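Local coordinates for MMACHC-like protein (Caenorhabditis elegans, PDB 5UJC), which binds cobalamin and probably catalyses its flavin- and NADPH-dependent decyanation and glutathione-dependent dealkylation on the way to cellular B12 coenzymes, at residues 23-28 with 56-61; 132-137 with 187-192; 172-177 with 216-221; 181-186 with 238-243. One frame throughout, in Å; residues are numbered along the deposited sequence.

Contact 1: 23-28 with 56-61; sequences EGFESH and LLILST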
loop_
_atom_site.group_PDB
_atom_site.type_symbol
_atom_site.label_atom_id
_atom_site.label_comp_id
_atom_site.label_asym_id
_atom_site.label_seq_id
_atom_site.Cartn_x
_atom_site.Cartn_y
_atom_site.Cartn_z
ATOM N N GLU A 23 2.555 13.792 -5.703
ATOM C CA GLU A 23 1.506 13.760 -4.653
ATOM C C GLU A 23 1.528 12.450 -3.875
ATOM O O GLU A 23 0.669 12.221 -3.011
ATOM C CB GLU A 23 0.088 13.928 -5.277
ATOM C CG GLU A 23 -0.238 15.319 -5.882
ATOM C CD GLU A 23 -0.279 16.480 -4.849
ATOM O OE1 GLU A 23 -1.237 16.562 -4.048
ATOM O OE2 GLU A 23 0.603 17.369 -4.913
ATOM N N GLY A 24 2.466 11.574 -4.195
ATOM C CA GLY A 24 2.728 10.436 -3.371
ATOM C C GLY A 24 2.154 9.116 -3.799
ATOM O O GLY A 24 1.984 8.246 -2.962
ATOM N N PHE A 25 2.014 8.899 -5.117
ATOM C CA PHE A 25 1.593 7.581 -5.630
ATOM C C PHE A 25 2.576 7.022 -6.628
ATOM O O PHE A 25 3.202 7.780 -7.378
ATOM C CB PHE A 25 0.221 7.705 -6.306
ATOM C CG PHE A 25 -0.876 8.139 -5.373
ATOM C CD1 PHE A 25 -1.513 7.213 -4.560
ATOM C CD2 PHE A 25 -1.266 9.484 -5.294
ATOM C CE1 PHE A 25 -2.527 7.612 -3.695
ATOM C CE2 PHE A 25 -2.263 9.875 -4.436
ATOM C CZ PHE A 25 -2.902 8.943 -3.638
ATOM N N GLU A 26 2.649 5.689 -6.694
ATOM C CA GLU A 26 3.376 4.972 -7.747
ATOM C C GLU A 26 2.470 3.880 -8.274
ATOM O O GLU A 26 1.702 3.306 -7.506
ATOM C CB GLU A 26 4.595 4.229 -7.167
ATOM C CG GLU A 26 5.721 5.037 -6.689
ATOM C CD GLU A 26 6.951 4.155 -6.336
ATOM O OE1 GLU A 26 6.863 2.846 -6.260
ATOM O OE2 GLU A 26 8.005 4.732 -6.137
ATOM N N SER A 27 2.651 3.504 -9.541
ATOM C CA SER A 27 1.975 2.334 -10.081
ATOM C C SER A 27 2.947 1.380 -10.721
ATOM O O SER A 27 3.984 1.791 -11.276
ATOM C CB SER A 27 0.850 2.713 -11.053
ATOM O OG SER A 27 1.336 3.120 -12.290
ATOM N N HIS A 28 2.596 0.085 -10.648
ATOM C CA HIS A 28 3.431 -0.986 -11.161
ATOM C C HIS A 28 2.546 -2.021 -11.870
ATOM O O HIS A 28 1.568 -2.506 -11.298
ATOM C CB HIS A 28 4.172 -1.671 -10.008
ATOM C CG HIS A 28 5.030 -0.742 -9.222
ATOM N ND1 HIS A 28 6.375 -0.644 -9.416
ATOM C CD2 HIS A 28 4.724 0.144 -8.247
ATOM C CE1 HIS A 28 6.873 0.255 -8.582
ATOM N NE2 HIS A 28 5.881 0.769 -7.888
ATOM N N LEU A 56 -2.688 -3.271 -12.421
ATOM C CA LEU A 56 -1.828 -2.193 -11.908
ATOM C C LEU A 56 -1.918 -2.147 -10.406
ATOM O O LEU A 56 -2.998 -2.000 -9.846
ATOM C CB LEU A 56 -2.224 -0.823 -12.471
ATOM C CG LEU A 56 -1.924 -0.578 -13.938
ATOM C CD1 LEU A 56 -2.554 0.756 -14.348
ATOM C CD2 LEU A 56 -0.425 -0.539 -14.180
ATOM N N LEU A 57 -0.765 -2.241 -9.769
ATOM C CA LEU A 57 -0.638 -2.037 -8.339
ATOM C C LEU A 57 -0.333 -0.566 -8.074
ATOM O O LEU A 57 0.651 -0.054 -8.568
ATOM C CB LEU A 57 0.502 -2.915 -7.812
ATOM C CG LEU A 57 0.892 -2.736 -6.349
ATOM C CD1 LEU A 57 -0.251 -3.125 -5.424
ATOM C CD2 LEU A 57 2.153 -3.519 -6.031
ATOM N N ILE A 58 -1.126 0.044 -7.196
ATOM C CA ILE A 58 -0.949 1.438 -6.792
ATOM C C ILE A 58 -0.485 1.443 -5.337
ATOM O O ILE A 58 -1.118 0.815 -4.463
ATOM C CB ILE A 58 -2.264 2.242 -6.906
ATOM C CG1 ILE A 58 -2.772 2.238 -8.383
ATOM C CG2 ILE A 58 -2.045 3.641 -6.397
ATOM C CD1 ILE A 58 -4.180 2.776 -8.582
ATOM N N LEU A 59 0.647 2.088 -5.089
ATOM C CA LEU A 59 1.132 2.256 -3.725
ATOM C C LEU A 59 1.309 3.715 -3.401
ATOM O O LEU A 59 1.382 4.569 -4.318
ATOM C CB LEU A 59 2.383 1.456 -3.483
ATOM C CG LEU A 59 3.620 1.709 -4.266
ATOM C CD1 LEU A 59 4.371 2.896 -3.686
ATOM C CD2 LEU A 59 4.539 0.473 -4.258
ATOM N N SER A 60 1.279 4.024 -2.116
ATOM C CA SER A 60 1.539 5.383 -1.642
ATOM C C SER A 60 2.925 5.498 -1.045
ATOM O O SER A 60 3.413 4.578 -0.393
ATOM C CB SER A 60 0.481 5.792 -0.616
ATOM O OG SER A 60 0.398 4.882 0.458
ATOM N N THR A 61 3.511 6.664 -1.217
ATOM C CA THR A 61 4.830 6.968 -0.696
ATOM C C THR A 61 4.644 8.068 0.375
ATOM O O THR A 61 3.504 8.459 0.641
ATOM C CB THR A 61 5.754 7.386 -1.838
ATOM O OG1 THR A 61 5.398 8.692 -2.291
ATOM C CG2 THR A 61 5.632 6.390 -3.007
HETATM O O HOH W 1 5.652 8.818 -5.151
#

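Contact 2: 132-137 with 187-192; sequences ILMQTC and RSVLIF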
loop_
_atom_site.group_PDB
_atom_site.type_symbol
_atom_site.label_atom_id
_atom_site.label_comp_id
_atom_site.label_asym_id
_atom_site.label_seq_id
_atom_site.Cartn_x
_atom_site.Cartn_y
_atom_site.Cartn_z
ATOM N N ILE A 132 -7.281 -9.372 -2.057
ATOM C CA ILE A 132 -6.018 -9.468 -2.772
ATOM C C ILE A 132 -4.868 -9.223 -1.821
ATOM O O ILE A 132 -4.977 -8.396 -0.895
ATOM C CB ILE A 132 -5.981 -8.532 -3.993
ATOM C CG1 ILE A 132 -4.835 -8.939 -4.944
ATOM C CG2 ILE A 132 -5.876 -7.073 -3.573
ATOM C CD1 ILE A 132 -4.955 -8.319 -6.305
ATOM N N LEU A 133 -3.797 -10.007 -1.981
ATOM C CA LEU A 133 -2.664 -9.962 -1.057
ATOM C C LEU A 133 -1.608 -9.029 -1.606
ATOM O O LEU A 133 -0.906 -9.344 -2.574
ATOM C CB LEU A 133 -2.111 -11.378 -0.820
ATOM C CG LEU A 133 -3.098 -12.307 -0.104
ATOM C CD1 LEU A 133 -2.484 -13.660 0.057
ATOM C CD2 LEU A 133 -3.531 -11.735 1.249
ATOM N N MET A 134 -1.545 -7.843 -1.027
ATOM C CA MET A 134 -0.765 -6.748 -1.602
ATOM C C MET A 134 0.735 -6.959 -1.603
ATOM O O MET A 134 1.427 -6.552 -2.541
ATOM C CB MET A 134 -1.082 -5.453 -0.863
ATOM C CG MET A 134 -2.442 -4.944 -1.110
ATOM S SD MET A 134 -2.687 -4.511 -2.828
ATOM C CE MET A 134 -4.297 -3.773 -2.757
ATOM N N GLN A 135 1.254 -7.609 -0.566
ATOM C CA GLN A 135 2.704 -7.859 -0.518
ATOM C C GLN A 135 3.123 -8.837 -1.599
ATOM O O GLN A 135 4.191 -8.702 -2.200
ATOM C CB GLN A 135 3.137 -8.338 0.868
ATOM C CG GLN A 135 2.862 -7.292 1.939
ATOM C CD GLN A 135 2.737 -7.893 3.304
ATOM O OE1 GLN A 135 1.933 -8.808 3.522
ATOM N NE2 GLN A 135 3.545 -7.404 4.245
ATOM N N THR A 136 2.253 -9.793 -1.901
ATOM C CA THR A 136 2.514 -10.710 -3.014
ATOM C C THR A 136 2.472 -9.951 -4.354
ATOM O O THR A 136 3.367 -10.113 -5.181
ATOM C CB THR A 136 1.530 -11.882 -3.002
ATOM O OG1 THR A 136 1.768 -12.686 -1.833
ATOM C CG2 THR A 136 1.691 -12.756 -4.224
ATOM N N CYS A 137 1.467 -9.077 -4.536
ATOM C CA CYS A 137 1.441 -8.240 -5.735
ATOM C C CYS A 137 2.732 -7.428 -5.865
ATOM O O CYS A 137 3.287 -7.309 -6.932
ATOM C CB CYS A 137 0.252 -7.264 -5.738
ATOM S SG CYS A 137 -1.353 -8.038 -5.850
ATOM N N ARG A 187 -1.939 0.303 -1.716
ATOM C CA ARG A 187 -3.271 0.921 -1.642
ATOM C C ARG A 187 -4.325 0.171 -2.446
ATOM O O ARG A 187 -5.385 -0.169 -1.905
ATOM C CB ARG A 187 -3.224 2.416 -2.044
ATOM C CG ARG A 187 -2.394 3.257 -1.071
ATOM C CD ARG A 187 -2.999 3.281 0.324
ATOM N NE ARG A 187 -2.207 4.057 1.273
ATOM C CZ ARG A 187 -2.420 4.050 2.576
ATOM N NH1 ARG A 187 -3.503 3.442 3.080
ATOM N NH2 ARG A 187 -1.572 4.672 3.391
ATOM N N SER A 188 -4.104 -0.010 -3.741
ATOM C CA SER A 188 -5.146 -0.572 -4.595
ATOM C C SER A 188 -4.544 -1.355 -5.740
ATOM O O SER A 188 -3.410 -1.118 -6.150
ATOM C CB SER A 188 -6.076 0.533 -5.179
ATOM O OG SER A 188 -6.672 1.317 -4.167
ATOM N N VAL A 189 -5.321 -2.293 -6.262
ATOM C CA VAL A 189 -5.010 -2.937 -7.507
ATOM C C VAL A 189 -6.175 -2.739 -8.463
ATOM O O VAL A 189 -7.334 -2.935 -8.096
ATOM C CB VAL A 189 -4.741 -4.446 -7.319
ATOM C CG1 VAL A 189 -4.738 -5.165 -8.660
ATOM C CG2 VAL A 189 -3.418 -4.682 -6.579
ATOM N N LEU A 190 -5.847 -2.301 -9.667
ATOM C CA LEU A 190 -6.791 -2.187 -10.774
ATOM C C LEU A 190 -6.607 -3.368 -11.698
ATOM O O LEU A 190 -5.477 -3.693 -12.068
ATOM C CB LEU A 190 -6.540 -0.906 -11.551
ATOM C CG LEU A 190 -6.484 0.396 -10.776
ATOM C CD1 LEU A 190 -6.151 1.542 -11.705
ATOM C CD2 LEU A 190 -7.745 0.680 -10.036
ATOM N N ILE A 191 -7.697 -4.046 -12.019
ATOM C CA ILE A 191 -7.642 -5.195 -12.918
ATOM C C ILE A 191 -8.459 -4.853 -14.161
ATOM O O ILE A 191 -9.564 -4.365 -14.050
ATOM C CB ILE A 191 -8.210 -6.455 -12.240
ATOM C CG1 ILE A 191 -7.458 -6.727 -10.919
ATOM C CG2 ILE A 191 -8.113 -7.672 -13.183
ATOM C CD1 ILE A 191 -7.999 -7.899 -10.107
ATOM N N PHE A 192 -7.887 -5.129 -15.337
ATOM C CA PHE A 192 -8.498 -4.784 -16.635
ATOM C C PHE A 192 -8.826 -6.059 -17.410
ATOM O O PHE A 192 -7.990 -6.572 -18.160
ATOM C CB PHE A 192 -7.549 -3.910 -17.414
ATOM C CG PHE A 192 -7.204 -2.626 -16.702
ATOM C CD1 PHE A 192 -7.990 -1.504 -16.858
ATOM C CD2 PHE A 192 -6.121 -2.562 -15.837
ATOM C CE1 PHE A 192 -7.703 -0.346 -16.157
ATOM C CE2 PHE A 192 -5.839 -1.387 -15.142
ATOM C CZ PHE A 192 -6.633 -0.297 -15.304
#

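Contact 3: 172-177 with 216-221; sequences IGLSLH and RTALEK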
loop_
_atom_site.group_PDB
_atom_site.type_symbol
_atom_site.label_atom_id
_atom_site.label_comp_id
_atom_site.label_asym_id
_atom_site.label_seq_id
_atom_site.Cartn_x
_atom_site.Cartn_y
_atom_site.Cartn_z
ATOM N N ILE A 172 3.526 -11.794 10.720
ATOM C CA ILE A 172 3.422 -11.619 9.271
ATOM C C ILE A 172 4.681 -11.060 8.636
ATOM O O ILE A 172 5.556 -10.502 9.309
ATOM C CB ILE A 172 2.191 -10.769 8.851
ATOM C CG1 ILE A 172 2.234 -9.361 9.484
ATOM C CG2 ILE A 172 0.896 -11.491 9.241
ATOM C CD1 ILE A 172 1.307 -8.367 8.816
ATOM N N GLY A 173 4.778 -11.231 7.331
ATOM C CA GLY A 173 5.922 -10.715 6.588
ATOM C C GLY A 173 5.864 -9.222 6.343
ATOM O O GLY A 173 4.858 -8.548 6.657
ATOM N N LEU A 174 6.920 -8.739 5.698
ATOM C CA LEU A 174 7.174 -7.318 5.507
ATOM C C LEU A 174 7.787 -7.102 4.152
ATOM O O LEU A 174 8.757 -7.776 3.782
ATOM C CB LEU A 174 8.139 -6.793 6.568
ATOM C CG LEU A 174 8.587 -5.329 6.438
ATOM C CD1 LEU A 174 7.413 -4.379 6.675
ATOM C CD2 LEU A 174 9.709 -5.047 7.424
ATOM N N SER A 175 7.245 -6.129 3.413
ATOM C CA SER A 175 7.840 -5.701 2.135
ATOM C C SER A 175 8.670 -4.460 2.336
ATOM O O SER A 175 8.290 -3.555 3.095
ATOM C CB SER A 175 6.753 -5.403 1.103
ATOM O OG SER A 175 5.994 -6.552 0.836
ATOM N N LEU A 176 9.790 -4.381 1.605
ATOM C CA LEU A 176 10.643 -3.206 1.637
ATOM C C LEU A 176 10.892 -2.681 0.241
ATOM O O LEU A 176 11.284 -3.415 -0.673
ATOM C CB LEU A 176 11.981 -3.506 2.357
ATOM C CG LEU A 176 11.864 -3.816 3.862
ATOM C CD1 LEU A 176 13.173 -4.343 4.411
ATOM C CD2 LEU A 176 11.393 -2.598 4.656
ATOM N N HIS A 177 10.624 -1.394 0.094
ATOM C CA HIS A 177 10.699 -0.678 -1.164
ATOM C C HIS A 177 12.136 -0.165 -1.382
ATOM O O HIS A 177 12.801 0.230 -0.433
ATOM C CB HIS A 177 9.706 0.481 -1.074
ATOM C CG HIS A 177 9.480 1.219 -2.356
ATOM N ND1 HIS A 177 10.393 2.094 -2.893
ATOM C CD2 HIS A 177 8.411 1.237 -3.183
ATOM C CE1 HIS A 177 9.909 2.597 -4.018
ATOM N NE2 HIS A 177 8.703 2.095 -4.209
ATOM N N ARG A 216 15.357 -11.274 9.924
ATOM C CA ARG A 216 14.628 -11.733 11.099
ATOM C C ARG A 216 14.430 -10.587 12.117
ATOM O O ARG A 216 13.352 -10.443 12.690
ATOM C CB ARG A 216 15.312 -12.954 11.748
ATOM C CG ARG A 216 15.175 -14.241 10.926
ATOM C CD ARG A 216 15.701 -15.482 11.653
ATOM N NE ARG A 216 17.121 -15.596 11.462
ATOM C CZ ARG A 216 17.726 -16.265 10.460
ATOM N NH1 ARG A 216 19.033 -16.224 10.363
ATOM N NH2 ARG A 216 17.019 -16.973 9.553
ATOM N N THR A 217 15.436 -9.735 12.264
ATOM C CA THR A 217 15.323 -8.576 13.154
ATOM C C THR A 217 14.247 -7.610 12.644
ATOM O O THR A 217 13.434 -7.113 13.416
ATOM C CB THR A 217 16.656 -7.853 13.301
ATOM O OG1 THR A 217 17.613 -8.762 13.837
ATOM C CG2 THR A 217 16.537 -6.656 14.237
ATOM N N ALA A 218 14.244 -7.361 11.339
ATOM C CA ALA A 218 13.250 -6.454 10.738
ATOM C C ALA A 218 11.836 -6.989 10.973
ATOM O O ALA A 218 10.911 -6.222 11.318
ATOM C CB ALA A 218 13.516 -6.290 9.252
ATOM N N LEU A 219 11.657 -8.302 10.793
ATOM C CA LEU A 219 10.355 -8.887 10.969
ATOM C C LEU A 219 9.886 -8.839 12.426
ATOM O O LEU A 219 8.685 -8.623 12.690
ATOM C CB LEU A 219 10.315 -10.319 10.423
ATOM C CG LEU A 219 10.407 -10.441 8.896
ATOM C CD1 LEU A 219 10.587 -11.866 8.446
ATOM C CD2 LEU A 219 9.210 -9.841 8.260
ATOM N N GLU A 220 10.807 -9.019 13.365
ATOM C CA GLU A 220 10.484 -8.841 14.784
ATOM C C GLU A 220 10.121 -7.383 15.105
ATOM O O GLU A 220 9.164 -7.134 15.812
ATOM C CB GLU A 220 11.621 -9.330 15.669
ATOM C CG GLU A 220 11.784 -10.865 15.611
ATOM C CD GLU A 220 12.870 -11.418 16.507
ATOM O OE1 GLU A 220 13.358 -10.688 17.380
ATOM O OE2 GLU A 220 13.213 -12.622 16.357
ATOM N N LYS A 221 10.882 -6.434 14.576
ATOM C CA LYS A 221 10.591 -5.012 14.826
ATOM C C LYS A 221 9.215 -4.646 14.273
ATOM O O LYS A 221 8.471 -3.874 14.869
ATOM C CB LYS A 221 11.663 -4.114 14.205
ATOM C CG LYS A 221 12.983 -4.050 14.988
ATOM C CD LYS A 221 12.851 -3.289 16.325
ATOM C CE LYS A 221 12.144 -1.923 16.197
ATOM N NZ LYS A 221 12.295 -1.051 17.406
#

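Contact 4: 181-186 with 238-243; sequences GGHFAF and TRRYST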
loop_
_atom_site.group_PDB
_atom_site.type_symbol
_atom_site.label_atom_id
_atom_site.label_comp_id
_atom_site.label_asym_id
_atom_site.label_seq_id
_atom_site.Cartn_x
_atom_site.Cartn_y
_atom_site.Cartn_z
ATOM N N GLY A 181 12.036 1.988 1.790
ATOM C CA GLY A 181 12.090 1.009 2.886
ATOM C C GLY A 181 10.671 0.618 3.245
ATOM O O GLY A 181 9.932 0.133 2.400
ATOM N N GLY A 182 10.289 0.859 4.500
ATOM C CA GLY A 182 8.924 0.655 4.948
ATOM C C GLY A 182 8.082 1.932 5.044
ATOM O O GLY A 182 6.967 1.892 5.584
ATOM N N HIS A 183 8.578 3.035 4.484
ATOM C CA HIS A 183 7.882 4.315 4.501
ATOM C C HIS A 183 6.981 4.429 3.258
ATOM O O HIS A 183 7.123 5.329 2.420
ATOM C CB HIS A 183 8.894 5.429 4.533
ATOM C CG HIS A 183 9.733 5.439 5.761
ATOM N ND1 HIS A 183 9.338 6.073 6.926
ATOM C CD2 HIS A 183 10.970 4.942 6.000
ATOM C CE1 HIS A 183 10.283 5.928 7.826
ATOM N NE2 HIS A 183 11.284 5.251 7.288
ATOM N N PHE A 184 6.079 3.471 3.139
ATOM C CA PHE A 184 5.152 3.423 2.021
ATOM C C PHE A 184 4.015 2.474 2.415
ATOM O O PHE A 184 4.117 1.775 3.435
ATOM C CB PHE A 184 5.856 2.898 0.733
ATOM C CG PHE A 184 5.963 1.390 0.665
ATOM C CD1 PHE A 184 6.937 0.699 1.385
ATOM C CD2 PHE A 184 5.088 0.663 -0.111
ATOM C CE1 PHE A 184 6.993 -0.695 1.346
ATOM C CE2 PHE A 184 5.133 -0.733 -0.143
ATOM C CZ PHE A 184 6.097 -1.408 0.580
ATOM N N ALA A 185 2.958 2.423 1.598
ATOM C CA ALA A 185 1.917 1.433 1.776
ATOM C C ALA A 185 1.350 1.010 0.454
ATOM O O ALA A 185 1.301 1.793 -0.486
ATOM C CB ALA A 185 0.811 1.988 2.659
ATOM N N PHE A 186 0.869 -0.228 0.394
ATOM C CA PHE A 186 0.085 -0.659 -0.757
ATOM C C PHE A 186 -1.333 -0.103 -0.615
ATOM O O PHE A 186 -1.840 0.001 0.477
ATOM C CB PHE A 186 0.064 -2.170 -0.844
ATOM C CG PHE A 186 1.424 -2.774 -0.997
ATOM C CD1 PHE A 186 2.115 -2.651 -2.204
ATOM C CD2 PHE A 186 2.054 -3.415 0.068
ATOM C CE1 PHE A 186 3.375 -3.227 -2.350
ATOM C CE2 PHE A 186 3.302 -4.006 -0.095
ATOM C CZ PHE A 186 3.955 -3.905 -1.276
ATOM N N THR A 238 16.366 7.187 2.406
ATOM C CA THR A 238 16.513 8.637 2.704
ATOM C C THR A 238 15.213 9.405 2.583
ATOM O O THR A 238 15.092 10.505 3.151
ATOM C CB THR A 238 17.563 9.290 1.803
ATOM O OG1 THR A 238 17.245 9.036 0.433
ATOM C CG2 THR A 238 18.932 8.735 2.123
ATOM N N ARG A 239 14.219 8.814 1.880
ATOM C CA ARG A 239 12.900 9.417 1.762
ATOM C C ARG A 239 11.937 8.665 2.684
ATOM O O ARG A 239 11.728 7.459 2.536
ATOM C CB ARG A 239 12.435 9.401 0.304
ATOM C CG ARG A 239 13.356 10.202 -0.627
ATOM C CD ARG A 239 13.057 9.952 -2.094
ATOM N NE ARG A 239 11.802 10.570 -2.507
ATOM C CZ ARG A 239 11.208 10.351 -3.676
ATOM N NH1 ARG A 239 11.758 9.536 -4.563
ATOM N NH2 ARG A 239 10.058 10.929 -3.945
ATOM N N ARG A 240 11.431 9.377 3.697
ATOM C CA ARG A 240 10.793 8.760 4.847
ATOM C C ARG A 240 9.500 9.481 5.203
ATOM O O ARG A 240 9.291 10.631 4.816
ATOM C CB ARG A 240 11.760 8.820 6.050
ATOM C CG ARG A 240 13.061 8.079 5.809
ATOM C CD ARG A 240 14.117 8.358 6.859
ATOM N NE ARG A 240 13.789 7.774 8.142
ATOM C CZ ARG A 240 13.448 8.456 9.234
ATOM N NH1 ARG A 240 13.341 9.792 9.225
ATOM N NH2 ARG A 240 13.189 7.800 10.341
ATOM N N TYR A 241 8.621 8.792 5.912
ATOM C CA TYR A 241 7.470 9.431 6.532
ATOM C C TYR A 241 7.950 10.566 7.459
ATOM O O TYR A 241 8.954 10.421 8.157
ATOM C CB TYR A 241 6.697 8.448 7.390
ATOM C CG TYR A 241 5.788 7.410 6.686
ATOM C CD1 TYR A 241 5.700 7.304 5.309
ATOM C CD2 TYR A 241 5.006 6.565 7.448
ATOM C CE1 TYR A 241 4.825 6.386 4.716
ATOM C CE2 TYR A 241 4.111 5.674 6.872
ATOM C CZ TYR A 241 4.021 5.591 5.511
ATOM O OH TYR A 241 3.118 4.701 4.932
ATOM N N SER A 242 7.170 11.641 7.537
ATOM C CA SER A 242 7.404 12.679 8.520
ATOM C C SER A 242 7.155 12.168 9.929
ATOM O O SER A 242 6.512 11.137 10.141
ATOM C CB SER A 242 6.494 13.856 8.247
ATOM O OG SER A 242 5.145 13.528 8.551
ATOM N N THR A 243 7.650 12.923 10.895
ATOM C CA THR A 243 7.330 12.673 12.283
ATOM C C THR A 243 5.818 12.648 12.519
ATOM O O THR A 243 5.304 11.767 13.199
ATOM C CB THR A 243 7.998 13.737 13.170
ATOM O OG1 THR A 243 9.411 13.644 12.978
ATOM C CG2 THR A 243 7.668 13.571 14.631
#

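Contact 1: 23-28 with 56-61
Leu-59 lays its isobutyl group alongside the extended chain of Glu-26, both pointing the same way from Glu-26 and Leu-59, a hydrogen-bonded pair of the antiparallel strands. Its CG sits in the crowded position between backbone N and carbonyl carbon (chi1 61°), which turns Leu-59 CD1 to within 3.7 Å of Glu-26 CB and leaves CD2 obliquely beside the His-28 ring. Two residues apart on one strand, Glu-26 and His-28 share this sheet face: His-28 NE2 donates to Glu-26 OE1 at 2.8 Å, with the oxygen in the imidazole plane but the ring meeting the carboxylate from above its plane. The methyl CG2 of Thr-61 crosses the Glu-26 chain at about a right angle, touching CG. Beneath the side chains the backbones are laced in both directions: Glu-26 N gives to Leu-59 O and Leu-59 N to Glu-26 O, each 2.9 Å, while His-28 and Leu-57 repeat the exchange. Thr-61 N extends the ladder past the last bridge to Gly-24 O at 2.8 Å, arriving above the carbonyl plane. On the other face Phe-25 CD1 rests obliquely against Ile-58 CG2 at 4.1 Å; Ser-27, there too, turns its OG to Asp-16 and Lys-12 of helix 5-18. The pairing fastens an outermost strand to the central sheet. Because Glu-26 OE1 also accepts from His-177 NE2, two imidazole N-H groups grip one carboxylate oxygen, which probably keeps Glu-26 ionised and would favour a protonated His-28.

Contact 2: 132-137 with 187-192
Apolar packing carries this contact, and it converges on Val-189, whose two methyls project from strand 185-196 toward the start of helix 134-140. Ile-132 reaches it with the tip of an extended chain (CG1 anti to backbone N, chi1 -164°), Ile-132 CD1 crossing the valine at about a right angle and lying 3.9 Å from Val-189 CG1. CD1 is almost as near to Val-189 CG2, so it bridges the fork. Two sulfur atoms close on Val-189 CG2: Met-134 SD at 3.8 Å and Cys-137 SG, about one helical turn on, at 4.0 Å. Met-134 is bent at chi2 (-63°) and then straightens, so that it runs antiparallel to the valine side chain and brings Met-134 CE to 3.8 Å from Ser-188 CA, against the strand backbone. There a classic beta bulge sets Arg-187 and Ser-188 opposite the single residue Ile-58 of the next strand. Their polar ends lead elsewhere, Arg-187 NE to Ser-60 OG and Ser-188 OG to His-120. Leu-57 packs on both Met-134 and Val-189, adding the neighbouring strand to the cluster. The helix start has its own polar bonds: Leu-133 is the N-cap residue, and its O receives Cys-137 N at 3.1 Å. Ile-132 O and Met-134 N both hydrogen-bond methylcobalamin, as does Gln-135 NE2. Buried methyls, a thioether and a thiol thus fasten the helix start to the sheet on one side, while backbone polar groups and an amide are turned to the bound cobalamin.

Contact 3: 172-177 with 216-221
Helix 212-225 packs here on strand 174-176 of a two-stranded antiparallel sheet (145-147 with 174-176), a small helix-on-sheet layer at the cobalamin pocket. Along the helix, Arg-216 starts the segment by accepting Glu-220 N on its carbonyl, and its guanidinium turns to Glu-213 and to Phe-152 O. Thr-217 likewise takes up Lys-221 N, so the middle of the segment is presented on a regular helical backbone. Ala-218 is the first residue to meet the strand: its CB points toward the strand and stands 4.4 Å from Leu-174 CD2, a loose touch at the tip of that side chain. Leu-219 makes the close fit. With CG anti to the carbonyl carbon (chi1 -69°) and the chain extended at chi2, it sends Leu-219 CD2 across to the backbone around Gly-173, lying 3.8 Å from Gly-173 CA. Glu-220 and Lys-221 then turn to other partners, Trp-159 and Asp-228. Leu-174 has CG anti to its backbone N (chi1 176°), and Phe-222 and Phe-231 also pack against it. Strand 174-176 lines the ligand as well: Ser-175 N hydrogen-bonds methylcobalamin, and Ile-172 and Leu-174 belong to the pocket. The closest approach is made by Leu-219 CD2, 3.6 Å from both N and CB of Leu-174.

Contact 4: 181-186 with 238-243
An inverse gamma turn centred on His-183 leads into strand 185-196 at the edge of the methylcobalamin pocket, and the loop before helix 243-250 wraps its imidazole. Arg-240 covers one face of the His-183 ring: Arg-240 CB lies over the ring centre, 3.6 Å above the plane, a CH-pi contact only 7° off the normal. Arg-240 CG and NE follow the ring alongside, CG of Arg-240 lying 3.7 Å from His-183 NE2, because this CG is anti to the carbonyl carbon and the chain bends only at chi3. Asp-233 joins the ends of both side chains, its OD1 accepting from His-183 NE2 and forming a salt bridge with Arg-240 NE; this acidic partner would stabilise positive charge on the imidazole. The edge of the His-183 ring is turned to the face of Tyr-241 in an offset edge-to-face pair, centroids 5.5 Å apart and planes at 73°. The phenol face of Tyr-241 also lies against the turn backbone, with His-183 CA 3.6 Å above its plane toward the rim and Tyr-241 CE1 3.3 Å from His-183 C. The Tyr-241 OH hydrogen-bonds a tartrate probably brought by the crystallisation liquor. Phe-184 and Phe-186 belong to the cobalamin pocket, and Phe-186 O hydrogen-bonds the ligand. Their rings meet with the edge of Phe-184 toward the face of Phe-186. Where the loop backbone passes the turn, His-183 ND1 stands 3.0 Å from Tyr-241 N.

Overall arrangement
Contact 1 comes first along the chain and is complete before the others begin, whereas contacts 2, 3 and 4 interleave their segments. Strands 53-60 and 185-196 are neighbours in the four-stranded antiparallel sheet, which puts contacts 1 and 2 with centres about 11 Å apart and contacts 1 and 4 about 13 Å apart. Contacts 2 and 4 use successive parts of strand 185-196, yet their centres are about 19 Å apart. Contact 3, on the two-stranded sheet, lies about 20 Å from contact 1 but only about 14 Å from contact 4, centre to centre. Residues of contacts 2, 3 and 4 line the same methylcobalamin, so main sheet, small sheet and pocket helix converge on one ligand.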